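PDB 5HAX: nucleoporin NUP170 from Chaetomium thermophilum, which probably serves as a scaffold subunit of the nuclear pore complex, built from an N-terminal beta-propeller followed by an alpha-helical region. Local coordinates for residues A[45-50]-A[517-522]; A[76-81]-A[92-97]; A[103-108]-A[160-165]; A[492-497]-A[523-528]. One frame throughout, in Å; residues are numbered along the deposited sequence.

Interaction 1: A[45-50]-A[517-522]; sequences SSWAPF and INQYGR. With PO4 (phosphate ion), chain C.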
loop_
_atom_site.group_PDB
_atom_site.type_symbol
_atom_site.label_atom_id
_atom_site.label_comp_id
_atom_site.label_asym_id
_atom_site.label_seq_id
_atom_site.Cartn_x
_atom_site.Cartn_y
_atom_site.Cartn_z
ATOM N N SER A 45 17.211 -14.557 6.576
ATOM C CA SER A 45 18.265 -13.567 6.426
ATOM C C SER A 45 17.788 -12.191 6.875
ATOM O O SER A 45 16.598 -11.868 6.816
ATOM C CB SER A 45 18.725 -13.496 4.969
ATOM O OG SER A 45 19.643 -12.435 4.773
ATOM N N SER A 46 18.742 -11.375 7.326
ATOM C CA SER A 46 18.445 -9.990 7.671
ATOM C C SER A 46 18.056 -9.169 6.449
ATOM O O SER A 46 17.457 -8.100 6.601
ATOM C CB SER A 46 19.651 -9.353 8.362
ATOM O OG SER A 46 20.798 -9.409 7.536
ATOM N N TRP A 47 18.382 -9.645 5.249
ATOM C CA TRP A 47 18.045 -8.969 4.005
ATOM C C TRP A 47 16.712 -9.423 3.425
ATOM O O TRP A 47 16.353 -8.990 2.325
ATOM C CB TRP A 47 19.154 -9.200 2.976
ATOM C CG TRP A 47 20.424 -8.491 3.309
ATOM C CD1 TRP A 47 21.347 -8.853 4.246
ATOM C CD2 TRP A 47 20.915 -7.295 2.701
ATOM N NE1 TRP A 47 22.383 -7.953 4.260
ATOM C CE2 TRP A 47 22.142 -6.986 3.320
ATOM C CE3 TRP A 47 20.437 -6.455 1.693
ATOM C CZ2 TRP A 47 22.897 -5.872 2.962
ATOM C CZ3 TRP A 47 21.186 -5.350 1.341
ATOM C CH2 TRP A 47 22.403 -5.069 1.973
ATOM N N ALA A 48 15.981 -10.279 4.130
ATOM C CA ALA A 48 14.691 -10.738 3.640
ATOM C C ALA A 48 13.776 -9.539 3.393
ATOM O O ALA A 48 13.687 -8.651 4.250
ATOM C CB ALA A 48 14.051 -11.689 4.649
ATOM N N PRO A 49 13.101 -9.461 2.240
ATOM C CA PRO A 49 12.209 -8.318 1.995
ATOM C C PRO A 49 10.906 -8.389 2.774
ATOM O O PRO A 49 10.277 -7.345 2.989
ATOM C CB PRO A 49 11.957 -8.393 0.482
ATOM C CG PRO A 49 12.075 -9.847 0.168
ATOM C CD PRO A 49 13.123 -10.397 1.102
ATOM N N PHE A 50 10.492 -9.580 3.195
ATOM C CA PHE A 50 9.289 -9.785 3.986
ATOM C C PHE A 50 9.601 -10.822 5.054
ATOM O O PHE A 50 10.568 -11.577 4.940
ATOM C CB PHE A 50 8.112 -10.273 3.128
ATOM C CG PHE A 50 7.759 -9.362 1.983
ATOM C CD1 PHE A 50 6.689 -8.491 2.082
ATOM C CD2 PHE A 50 8.485 -9.392 0.802
ATOM C CE1 PHE A 50 6.352 -7.660 1.029
ATOM C CE2 PHE A 50 8.155 -8.560 -0.254
ATOM C CZ PHE A 50 7.087 -7.695 -0.139
ATOM N N ILE A 517 26.045 -0.010 0.278
ATOM C CA ILE A 517 26.461 1.054 -0.633
ATOM C C ILE A 517 26.344 0.593 -2.079
ATOM O O ILE A 517 25.910 1.350 -2.956
ATOM C CB ILE A 517 27.894 1.510 -0.297
ATOM C CG1 ILE A 517 27.917 2.201 1.070
ATOM C CG2 ILE A 517 28.431 2.452 -1.377
ATOM C CD1 ILE A 517 29.308 2.533 1.577
ATOM N N ASN A 518 26.728 -0.654 -2.355
ATOM C CA ASN A 518 26.676 -1.164 -3.719
ATOM C C ASN A 518 25.251 -1.286 -4.245
ATOM O O ASN A 518 25.053 -1.241 -5.463
ATOM C CB ASN A 518 27.376 -2.521 -3.802
ATOM C CG ASN A 518 28.883 -2.413 -3.647
ATOM O OD1 ASN A 518 29.460 -1.333 -3.784
ATOM N ND2 ASN A 518 29.530 -3.537 -3.368
ATOM N N GLN A 519 24.262 -1.434 -3.364
ATOM C CA GLN A 519 22.866 -1.545 -3.775
ATOM C C GLN A 519 22.125 -0.215 -3.702
ATOM O O GLN A 519 21.450 0.169 -4.661
ATOM C CB GLN A 519 22.137 -2.581 -2.910
ATOM C CG GLN A 519 20.670 -2.767 -3.292
ATOM C CD GLN A 519 19.950 -3.755 -2.401
ATOM O OE1 GLN A 519 20.564 -4.428 -1.575
ATOM N NE2 GLN A 519 18.634 -3.847 -2.563
ATOM N N TYR A 520 22.240 0.495 -2.578
ATOM C CA TYR A 520 21.451 1.692 -2.318
ATOM C C TYR A 520 22.203 2.989 -2.583
ATOM O O TYR A 520 21.570 4.050 -2.633
ATOM C CB TYR A 520 20.967 1.692 -0.861
ATOM C CG TYR A 520 19.916 0.648 -0.553
ATOM C CD1 TYR A 520 18.566 0.968 -0.584
ATOM C CD2 TYR A 520 20.273 -0.655 -0.227
ATOM C CE1 TYR A 520 17.598 0.022 -0.303
ATOM C CE2 TYR A 520 19.311 -1.608 0.056
ATOM C CZ TYR A 520 17.975 -1.262 0.016
ATOM O OH TYR A 520 17.012 -2.203 0.298
ATOM N N GLY A 521 23.518 2.937 -2.753
ATOM C CA GLY A 521 24.323 4.138 -2.813
ATOM C C GLY A 521 24.726 4.622 -1.430
ATOM O O GLY A 521 24.152 4.242 -0.409
ATOM N N ARG A 522 25.740 5.488 -1.406
ATOM C CA ARG A 522 26.324 5.899 -0.131
ATOM C C ARG A 522 25.367 6.779 0.666
ATOM O O ARG A 522 25.241 6.614 1.885
ATOM C CB ARG A 522 27.651 6.622 -0.368
ATOM C CG ARG A 522 28.470 6.836 0.903
ATOM C CD ARG A 522 29.860 7.391 0.604
ATOM N NE ARG A 522 30.637 6.510 -0.266
ATOM C CZ ARG A 522 31.418 5.520 0.159
ATOM N NH1 ARG A 522 32.082 4.779 -0.719
ATOM N NH2 ARG A 522 31.539 5.265 1.456
HETATM P P PO4 C . 22.401 -12.979 7.070
HETATM O O1 PO4 C . 22.245 -13.588 5.697
HETATM O O2 PO4 C . 21.232 -12.073 7.362
HETATM O O3 PO4 C . 23.677 -12.170 7.113
HETATM O O4 PO4 C . 22.449 -14.069 8.112
#
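W47, in a type I beta turn from S45 to A48, faces Q519 and Y520 on the last turn of helix 506-520, with the CA atoms of W47 and Q519 11.8 Å apart. The contact joins a beta-propeller loop to the alpha-helical region, and side chains alone bridge it. G521 follows with a positive phi of 85°, where a beta carbon would press on the preceding carbonyl oxygen, and is the N-cap of the next helix. The W47 indole meets the extended Q519 side chain edge-on: CZ3 of W47 lies 3.1 Å from OE1 of Q519, with ring and amide planes only 22° apart. At its other end the amide is held by D410, which accepts from NE2. CZ3 of W47 also approaches CE2 of Y520 at 4.4 Å, at the tyrosine ring's edge. The turn carrying the indole is braced by an ST turn, in which W47 N donates to S45 OG at 3.1 Å; with OG set opposite the backbone N (chi1 173°), the same hydroxyl also reaches a phosphate, probably from the crystallisation liquor. Replacing S45 by alanine would probably leave W47 N without this acceptor and the phosphate with one grip fewer. R359 supplies a charged partner to that anion, whose O2 takes a nearly straight bond of 2.6 Å from S46 N and another of 2.7 Å from S46 OG.

Interaction 2: A[76-81]-A[92-97]; sequences GLFAEI and LFLWDY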
loop_
_atom_site.group_PDB
_atom_site.type_symbol
_atom_site.label_atom_id
_atom_site.label_comp_id
_atom_site.label_asym_id
_atom_site.label_seq_id
_atom_site.Cartn_x
_atom_site.Cartn_y
_atom_site.Cartn_z
ATOM N N GLY A 76 -12.990 -16.821 4.265
ATOM C CA GLY A 76 -12.618 -15.579 3.608
ATOM C C GLY A 76 -12.079 -14.564 4.592
ATOM O O GLY A 76 -12.124 -14.756 5.810
ATOM N N LEU A 77 -11.578 -13.459 4.038
ATOM C CA LEU A 77 -10.865 -12.434 4.792
ATOM C C LEU A 77 -11.524 -11.071 4.629
ATOM O O LEU A 77 -11.933 -10.697 3.526
ATOM C CB LEU A 77 -9.407 -12.324 4.330
ATOM C CG LEU A 77 -8.304 -12.787 5.280
ATOM C CD1 LEU A 77 -6.945 -12.578 4.629
ATOM C CD2 LEU A 77 -8.365 -12.062 6.615
ATOM N N PHE A 78 -11.608 -10.335 5.735
ATOM C CA PHE A 78 -11.891 -8.899 5.738
ATOM C C PHE A 78 -10.667 -8.183 6.306
ATOM O O PHE A 78 -10.712 -7.617 7.402
ATOM C CB PHE A 78 -13.159 -8.576 6.559
ATOM C CG PHE A 78 -14.437 -9.112 5.966
ATOM C CD1 PHE A 78 -14.548 -9.369 4.609
ATOM C CD2 PHE A 78 -15.536 -9.349 6.776
ATOM C CE1 PHE A 78 -15.728 -9.856 4.075
ATOM C CE2 PHE A 78 -16.716 -9.836 6.248
ATOM C CZ PHE A 78 -16.812 -10.090 4.896
ATOM N N ALA A 79 -9.567 -8.210 5.549
ATOM C CA ALA A 79 -8.290 -7.714 6.052
ATOM C C ALA A 79 -8.320 -6.225 6.378
ATOM O O ALA A 79 -7.505 -5.767 7.186
ATOM C CB ALA A 79 -7.186 -7.994 5.031
ATOM N N GLU A 80 -9.233 -5.463 5.771
ATOM C CA GLU A 80 -9.275 -4.022 6.004
ATOM C C GLU A 80 -9.611 -3.692 7.454
ATOM O O GLU A 80 -9.216 -2.632 7.956
ATOM C CB GLU A 80 -10.300 -3.375 5.071
ATOM C CG GLU A 80 -10.317 -1.851 5.109
ATOM C CD GLU A 80 -11.561 -1.266 4.468
ATOM O OE1 GLU A 80 -12.059 -1.855 3.485
ATOM O OE2 GLU A 80 -12.045 -0.223 4.957
ATOM N N ILE A 81 -10.330 -4.581 8.140
ATOM C CA ILE A 81 -10.793 -4.359 9.502
ATOM C C ILE A 81 -10.322 -5.455 10.450
ATOM O O ILE A 81 -10.760 -5.504 11.599
ATOM C CB ILE A 81 -12.329 -4.227 9.548
ATOM C CG1 ILE A 81 -12.984 -5.476 8.950
ATOM C CG2 ILE A 81 -12.770 -2.981 8.795
ATOM C CD1 ILE A 81 -14.478 -5.556 9.175
ATOM N N LEU A 92 -23.404 -18.131 8.755
ATOM C CA LEU A 92 -22.211 -17.308 8.596
ATOM C C LEU A 92 -21.677 -16.892 9.959
ATOM O O LEU A 92 -22.450 -16.534 10.853
ATOM C CB LEU A 92 -22.517 -16.062 7.760
ATOM C CG LEU A 92 -21.373 -15.061 7.599
ATOM C CD1 LEU A 92 -20.182 -15.706 6.903
ATOM C CD2 LEU A 92 -21.857 -13.843 6.835
ATOM N N PHE A 93 -20.351 -16.916 10.106
ATOM C CA PHE A 93 -19.698 -16.584 11.370
ATOM C C PHE A 93 -18.496 -15.688 11.104
ATOM O O PHE A 93 -17.597 -16.064 10.346
ATOM C CB PHE A 93 -19.266 -17.852 12.110
ATOM C CG PHE A 93 -20.409 -18.751 12.476
ATOM C CD1 PHE A 93 -21.148 -18.518 13.623
ATOM C CD2 PHE A 93 -20.749 -19.825 11.669
ATOM C CE1 PHE A 93 -22.205 -19.342 13.962
ATOM C CE2 PHE A 93 -21.805 -20.652 12.002
ATOM C CZ PHE A 93 -22.534 -20.410 13.150
ATOM N N LEU A 94 -18.483 -14.516 11.737
ATOM C CA LEU A 94 -17.388 -13.558 11.655
ATOM C C LEU A 94 -16.642 -13.513 12.981
ATOM O O LEU A 94 -17.212 -13.798 14.038
ATOM C CB LEU A 94 -17.901 -12.153 11.317
ATOM C CG LEU A 94 -18.565 -11.893 9.963
ATOM C CD1 LEU A 94 -19.892 -12.626 9.824
ATOM C CD2 LEU A 94 -18.775 -10.396 9.783
ATOM N N TRP A 95 -15.363 -13.143 12.930
ATOM C CA TRP A 95 -14.590 -13.004 14.157
ATOM C C TRP A 95 -13.346 -12.166 13.900
ATOM O O TRP A 95 -12.795 -12.163 12.797
ATOM C CB TRP A 95 -14.202 -14.372 14.734
ATOM C CG TRP A 95 -13.086 -15.070 14.010
ATOM C CD1 TRP A 95 -11.752 -15.002 14.299
ATOM C CD2 TRP A 95 -13.208 -15.958 12.893
ATOM N NE1 TRP A 95 -11.037 -15.787 13.427
ATOM C CE2 TRP A 95 -11.908 -16.385 12.553
ATOM C CE3 TRP A 95 -14.290 -16.431 12.144
ATOM C CZ2 TRP A 95 -11.663 -17.259 11.499
ATOM C CZ3 TRP A 95 -14.042 -17.300 11.097
ATOM C CH2 TRP A 95 -12.739 -17.704 10.785
ATOM N N ASP A 96 -12.920 -11.455 14.942
ATOM C CA ASP A 96 -11.711 -10.637 14.909
ATOM C C ASP A 96 -10.503 -11.536 15.150
ATOM O O ASP A 96 -10.306 -12.038 16.262
ATOM C CB ASP A 96 -11.808 -9.535 15.963
ATOM C CG ASP A 96 -10.499 -8.802 16.176
ATOM O OD1 ASP A 96 -9.687 -8.716 15.232
ATOM O OD2 ASP A 96 -10.286 -8.303 17.301
ATOM N N TYR A 97 -9.687 -11.745 14.114
ATOM C CA TYR A 97 -8.570 -12.675 14.223
ATOM C C TYR A 97 -7.380 -12.095 14.976
ATOM O O TYR A 97 -6.480 -12.856 15.346
ATOM C CB TYR A 97 -8.123 -13.146 12.833
ATOM C CG TYR A 97 -7.600 -12.061 11.911
ATOM C CD1 TYR A 97 -6.325 -11.536 12.072
ATOM C CD2 TYR A 97 -8.375 -11.587 10.861
ATOM C CE1 TYR A 97 -5.845 -10.554 11.226
ATOM C CE2 TYR A 97 -7.901 -10.608 10.008
ATOM C CZ TYR A 97 -6.638 -10.095 10.196
ATOM O OH TYR A 97 -6.167 -9.120 9.349
HETATM O O HOH W 1 -9.884 -6.152 14.011
#
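Y97 and L77 meet across a propeller blade, where its first and third strands, 73-78 and 91-96, make contact across the intervening strand 83-88. The tyrosine side chain crosses the leucine at about a right angle, and CD2 of L77 lies 3.7 Å from CE2 of Y97. Tyrosine chi1 is 63°, with CG wedged between backbone N and carbonyl carbon, a setting that carries the phenol back over the chain following strand 73-78; its OH comes to 4.2 Å from CA of A79. On the other face of strand 73-78, CD2 of L94 touches the F78 ring at its edge, 4.1 Å from CE2. This four-stranded antiparallel blade packs against its neighbours on two sides: F78 also rests on V117 and L119 of strand 114-120, whereas L77 and Y97 both reach A475 of strand 473-478. Between the two segments a water lies 2.6 Å from O of I81 and 2.8 Å from OD1 of D96, an oxygen that T98 OG1 also engages.

Interaction 3: A[103-108]-A[160-165]; sequences ELIGYE and LTLYST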
loop_
_atom_site.group_PDB
_atom_site.type_symbol
_atom_site.label_atom_id
_atom_site.label_comp_id
_atom_site.label_asym_id
_atom_site.label_seq_id
_atom_site.Cartn_x
_atom_site.Cartn_y
_atom_site.Cartn_z
ATOM N N GLU A 103 -14.883 -13.800 20.206
ATOM C CA GLU A 103 -16.259 -14.273 20.197
ATOM C C GLU A 103 -16.770 -14.282 18.762
ATOM O O GLU A 103 -16.438 -13.397 17.967
ATOM C CB GLU A 103 -17.155 -13.391 21.072
ATOM C CG GLU A 103 -17.425 -11.995 20.516
ATOM C CD GLU A 103 -18.440 -11.226 21.340
ATOM O OE1 GLU A 103 -18.643 -11.580 22.522
ATOM O OE2 GLU A 103 -19.045 -10.274 20.799
ATOM N N LEU A 104 -17.578 -15.286 18.433
ATOM C CA LEU A 104 -18.071 -15.468 17.073
ATOM C C LEU A 104 -19.347 -14.659 16.873
ATOM O O LEU A 104 -20.327 -14.840 17.604
ATOM C CB LEU A 104 -18.326 -16.947 16.786
ATOM C CG LEU A 104 -17.115 -17.879 16.864
ATOM C CD1 LEU A 104 -17.541 -19.308 16.571
ATOM C CD2 LEU A 104 -16.016 -17.445 15.905
ATOM N N ILE A 105 -19.330 -13.768 15.881
ATOM C CA ILE A 105 -20.519 -13.028 15.464
ATOM C C ILE A 105 -21.284 -13.930 14.499
ATOM O O ILE A 105 -20.899 -14.081 13.338
ATOM C CB ILE A 105 -20.160 -11.687 14.819
ATOM C CG1 ILE A 105 -19.351 -10.829 15.797
ATOM C CG2 ILE A 105 -21.420 -10.952 14.376
ATOM C CD1 ILE A 105 -18.789 -9.564 15.185
ATOM N N GLY A 106 -22.371 -14.532 14.975
ATOM C CA GLY A 106 -23.147 -15.457 14.164
ATOM C C GLY A 106 -24.305 -14.764 13.462
ATOM O O GLY A 106 -24.960 -13.891 14.025
ATOM N N TYR A 107 -24.542 -15.170 12.215
ATOM C CA TYR A 107 -25.679 -14.692 11.431
ATOM C C TYR A 107 -26.245 -15.882 10.671
ATOM O O TYR A 107 -25.593 -16.404 9.760
ATOM C CB TYR A 107 -25.275 -13.574 10.473
ATOM C CG TYR A 107 -26.375 -13.192 9.510
ATOM C CD1 TYR A 107 -26.403 -13.702 8.220
ATOM C CD2 TYR A 107 -27.394 -12.332 9.897
ATOM C CE1 TYR A 107 -27.411 -13.359 7.338
ATOM C CE2 TYR A 107 -28.406 -11.985 9.024
ATOM C CZ TYR A 107 -28.409 -12.500 7.745
ATOM O OH TYR A 107 -29.414 -12.159 6.868
ATOM N N GLU A 108 -27.461 -16.300 11.038
ATOM C CA GLU A 108 -28.050 -17.529 10.520
ATOM C C GLU A 108 -29.461 -17.304 9.985
ATOM O O GLU A 108 -30.234 -18.260 9.876
ATOM C CB GLU A 108 -28.056 -18.606 11.606
ATOM C CG GLU A 108 -26.765 -18.640 12.417
ATOM C CD GLU A 108 -26.672 -19.840 13.341
ATOM O OE1 GLU A 108 -27.265 -20.891 13.023
ATOM O OE2 GLU A 108 -26.002 -19.728 14.390
ATOM N N LEU A 160 -17.411 -4.766 15.752
ATOM C CA LEU A 160 -18.304 -5.003 14.624
ATOM C C LEU A 160 -19.713 -5.284 15.130
ATOM O O LEU A 160 -19.924 -6.225 15.904
ATOM C CB LEU A 160 -17.791 -6.166 13.774
ATOM C CG LEU A 160 -18.353 -6.248 12.354
ATOM C CD1 LEU A 160 -17.332 -6.882 11.428
ATOM C CD2 LEU A 160 -19.656 -7.032 12.329
ATOM N N THR A 161 -20.670 -4.471 14.684
ATOM C CA THR A 161 -22.085 -4.656 14.978
ATOM C C THR A 161 -22.870 -4.600 13.675
ATOM O O THR A 161 -22.554 -3.805 12.785
ATOM C CB THR A 161 -22.604 -3.588 15.949
ATOM O OG1 THR A 161 -22.374 -2.284 15.401
ATOM C CG2 THR A 161 -21.901 -3.703 17.295
ATOM N N LEU A 162 -23.898 -5.439 13.573
ATOM C CA LEU A 162 -24.650 -5.625 12.341
ATOM C C LEU A 162 -26.029 -4.986 12.445
ATOM O O LEU A 162 -26.645 -4.967 13.514
ATOM C CB LEU A 162 -24.790 -7.114 12.017
ATOM C CG LEU A 162 -23.464 -7.862 11.860
ATOM C CD1 LEU A 162 -23.697 -9.362 11.796
ATOM C CD2 LEU A 162 -22.722 -7.379 10.623
ATOM N N TYR A 163 -26.506 -4.464 11.314
ATOM C CA TYR A 163 -27.804 -3.812 11.214
ATOM C C TYR A 163 -28.602 -4.431 10.078
ATOM O O TYR A 163 -28.069 -4.658 8.987
ATOM C CB TYR A 163 -27.662 -2.306 10.959
ATOM C CG TYR A 163 -26.962 -1.544 12.059
ATOM C CD1 TYR A 163 -27.671 -0.706 12.907
ATOM C CD2 TYR A 163 -25.592 -1.654 12.243
ATOM C CE1 TYR A 163 -27.037 -0.005 13.913
ATOM C CE2 TYR A 163 -24.947 -0.956 13.246
ATOM C CZ TYR A 163 -25.674 -0.132 14.077
ATOM O OH TYR A 163 -25.036 0.565 15.078
ATOM N N SER A 164 -29.881 -4.697 10.334
ATOM C CA SER A 164 -30.776 -5.123 9.272
ATOM C C SER A 164 -31.127 -3.935 8.381
ATOM O O SER A 164 -30.977 -2.770 8.762
ATOM C CB SER A 164 -32.044 -5.748 9.852
ATOM O OG SER A 164 -32.736 -4.831 10.679
ATOM N N THR A 165 -31.595 -4.244 7.170
ATOM C CA THR A 165 -31.840 -3.220 6.156
ATOM C C THR A 165 -33.131 -3.404 5.378
ATOM O O THR A 165 -33.562 -2.450 4.722
ATOM C CB THR A 165 -30.681 -3.176 5.150
ATOM O OG1 THR A 165 -30.672 -4.382 4.375
ATOM C CG2 THR A 165 -29.346 -3.016 5.860
#
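I105 carries this contact, spreading its two branches over L160 and L162 on the facing strand, one to each leucine. Its CD1 lies 3.8 Å from CB of L160 and 3.9 Å from CD2 of the same leucine, and it also nears the backbone, 3.6 Å from O of L160. The second branch goes to the other leucine: CG2 of I105 is 3.8 Å from CD1 of L162. Two torsions explain this division. With chi1 at -58°, CG1 sits beside the backbone N while CG2 takes the place opposite it, and chi2 at 172° stretches CD1 out toward L160. The two leucines lie two residues apart on strand 159-170 and send their CB atoms the same way, so one isoleucine can touch both. The strands themselves stay apart, 8.4 Å between the CA atoms of I105 and L160, and the isoleucine branches span the gap. In the next shell, Y83 touches both I105 and L160, and L94 packs on L160. L162 and Y163 pair in parallel with a strand of another protein chain, which extends the sheet and lays apolar side chains on I105 and L162. Strands 105-107 and 159-170 are each the last strand of a four-stranded antiparallel blade, an arrangement typical of neighbouring beta-propeller blades, here with the other protein's strand added to the edge of the blade that ends in 159-170.

Interaction 4: A[492-497]-A[523-528]; sequences DIFAKA and VETIAA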
loop_
_atom_site.group_PDB
_atom_site.type_symbol
_atom_site.label_atom_id
_atom_site.label_comp_id
_atom_site.label_asym_id
_atom_site.label_seq_id
_atom_site.Cartn_x
_atom_site.Cartn_y
_atom_site.Cartn_z
ATOM N N ASP A 492 15.021 -1.269 8.593
ATOM C CA ASP A 492 14.851 -2.556 9.261
ATOM C C ASP A 492 15.969 -3.519 8.883
ATOM O O ASP A 492 16.521 -4.209 9.748
ATOM C CB ASP A 492 13.491 -3.159 8.909
ATOM C CG ASP A 492 12.335 -2.250 9.270
ATOM O OD1 ASP A 492 12.301 -1.746 10.413
ATOM O OD2 ASP A 492 11.462 -2.037 8.402
ATOM N N ILE A 493 16.310 -3.581 7.593
ATOM C CA ILE A 493 17.396 -4.447 7.142
ATOM C C ILE A 493 18.726 -3.960 7.703
ATOM O O ILE A 493 19.539 -4.749 8.200
ATOM C CB ILE A 493 17.427 -4.500 5.603
ATOM C CG1 ILE A 493 16.136 -5.124 5.064
ATOM C CG2 ILE A 493 18.651 -5.274 5.112
ATOM C CD1 ILE A 493 15.949 -4.940 3.571
ATOM N N PHE A 494 18.971 -2.652 7.618
ATOM C CA PHE A 494 20.233 -2.100 8.094
ATOM C C PHE A 494 20.418 -2.357 9.585
ATOM O O PHE A 494 21.501 -2.766 10.022
ATOM C CB PHE A 494 20.289 -0.604 7.791
ATOM C CG PHE A 494 21.650 -0.002 7.971
ATOM C CD1 PHE A 494 21.948 0.751 9.095
ATOM C CD2 PHE A 494 22.634 -0.190 7.018
ATOM C CE1 PHE A 494 23.201 1.304 9.262
ATOM C CE2 PHE A 494 23.889 0.362 7.178
ATOM C CZ PHE A 494 24.173 1.110 8.302
ATOM N N ALA A 495 19.368 -2.138 10.379
ATOM C CA ALA A 495 19.458 -2.381 11.815
ATOM C C ALA A 495 19.706 -3.855 12.111
ATOM O O ALA A 495 20.538 -4.194 12.962
ATOM C CB ALA A 495 18.179 -1.907 12.503
ATOM N N LYS A 496 18.990 -4.746 11.423
ATOM C CA LYS A 496 19.173 -6.177 11.639
ATOM C C LYS A 496 20.585 -6.609 11.264
ATOM O O LYS A 496 21.233 -7.355 12.008
ATOM C CB LYS A 496 18.135 -6.956 10.831
ATOM C CG LYS A 496 18.123 -8.461 11.068
ATOM C CD LYS A 496 17.203 -8.853 12.215
ATOM C CE LYS A 496 16.835 -10.328 12.140
ATOM N NZ LYS A 496 15.861 -10.723 13.194
ATOM N N ALA A 497 21.081 -6.144 10.115
ATOM C CA ALA A 497 22.431 -6.496 9.682
ATOM C C ALA A 497 23.470 -6.021 10.690
ATOM O O ALA A 497 24.385 -6.769 11.056
ATOM C CB ALA A 497 22.707 -5.900 8.302
ATOM N N VAL A 523 24.681 7.716 0.005
ATOM C CA VAL A 523 23.821 8.653 0.727
ATOM C C VAL A 523 22.679 7.910 1.411
ATOM O O VAL A 523 22.405 8.116 2.599
ATOM C CB VAL A 523 23.296 9.743 -0.224
ATOM C CG1 VAL A 523 22.250 10.614 0.474
ATOM C CG2 VAL A 523 24.446 10.608 -0.733
ATOM N N GLU A 524 21.989 7.039 0.669
ATOM C CA GLU A 524 20.883 6.288 1.254
ATOM C C GLU A 524 21.360 5.406 2.402
ATOM O O GLU A 524 20.661 5.257 3.412
ATOM C CB GLU A 524 20.194 5.444 0.180
ATOM C CG GLU A 524 19.403 6.256 -0.845
ATOM C CD GLU A 524 18.079 6.773 -0.307
ATOM O OE1 GLU A 524 17.669 6.355 0.798
ATOM O OE2 GLU A 524 17.442 7.598 -0.997
ATOM N N THR A 525 22.552 4.819 2.272
ATOM C CA THR A 525 23.072 3.954 3.326
ATOM C C THR A 525 23.390 4.755 4.584
ATOM O O THR A 525 23.044 4.344 5.698
ATOM C CB THR A 525 24.318 3.215 2.840
ATOM O OG1 THR A 525 24.020 2.503 1.633
ATOM C CG2 THR A 525 24.806 2.231 3.899
ATOM N N ILE A 526 24.066 5.895 4.427
ATOM C CA ILE A 526 24.406 6.718 5.582
ATOM C C ILE A 526 23.148 7.314 6.198
ATOM O O ILE A 526 23.081 7.516 7.418
ATOM C CB ILE A 526 25.414 7.811 5.170
ATOM C CG1 ILE A 526 26.725 7.175 4.684
ATOM C CG2 ILE A 526 25.687 8.775 6.326
ATOM C CD1 ILE A 526 27.476 6.375 5.739
ATOM N N ALA A 527 22.135 7.603 5.379
ATOM C CA ALA A 527 20.866 8.086 5.915
ATOM C C ALA A 527 20.181 7.011 6.750
ATOM O O ALA A 527 19.551 7.317 7.769
ATOM C CB ALA A 527 19.957 8.544 4.775
ATOM N N ALA A 528 20.294 5.748 6.334
ATOM C CA ALA A 528 19.751 4.655 7.134
ATOM C C ALA A 528 20.487 4.533 8.462
ATOM O O ALA A 528 19.862 4.319 9.507
ATOM C CB ALA A 528 19.830 3.343 6.354
#
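F494 gives up the most surface here, its ring lying between the helices against A528 and T525 on helix 522-533. The alanine methyl sits over one face of the ring, with CB of A528 4.1 Å from CG of F494. Contact continues onto the helix backbone, since CD1 of F494 is also 4.1 Å from the carbonyl carbon of A528. T525 adds its methyl rather than its hydroxyl: CG2 lies 3.9 Å from CE2 of F494, the two side chains crossing at about a right angle. With T525 chi1 at -55°, OG1 is turned back beside its own backbone N and bonds to O of G521, one helical turn earlier, while the methyl is left to face the phenylalanine. The small A528 is consistent with the close approach of the helices, its CA only 6.8 Å from that of F494. Helices 490-501 and 522-533 are the first and third of three consecutive helices, a packing consistent with the start of an alpha-helical solenoid; the middle helix, 506-520, contributes F516, which meets the F494 ring edge-to-face. Replacing F494 by alanine would probably open a gap between the helices, leaving the A528 and T525 methyls and the F516 ring without their partner. The phenylalanine reaches across because its CG stands opposite the backbone N (chi1 -168°), and its flank is further packed by A529 and V532.

Overall arrangement
The four contacts form two pairs. Interactions 1 and 4, with centres 8 Å apart, use three consecutive helices after the propeller, interaction 1 the middle one and interaction 4 the outer two. W47 CD2 lies 3.9 Å from I493 CG2 of interaction 4, and S46, which also binds the phosphate, packs on K496. Interactions 2 and 3, 12 Å apart between centres, are joined through strands 91-96 and 105-107, neighbours in one blade, where N of I105 is 2.8 Å from O of L94, a probable hydrogen bond; 160-165 lies in the next blade. The pairs are distant: centres of interactions 1 and 2 lie 35 Å apart, and that of interaction 3 is 46 Å from those of interactions 1 and 4.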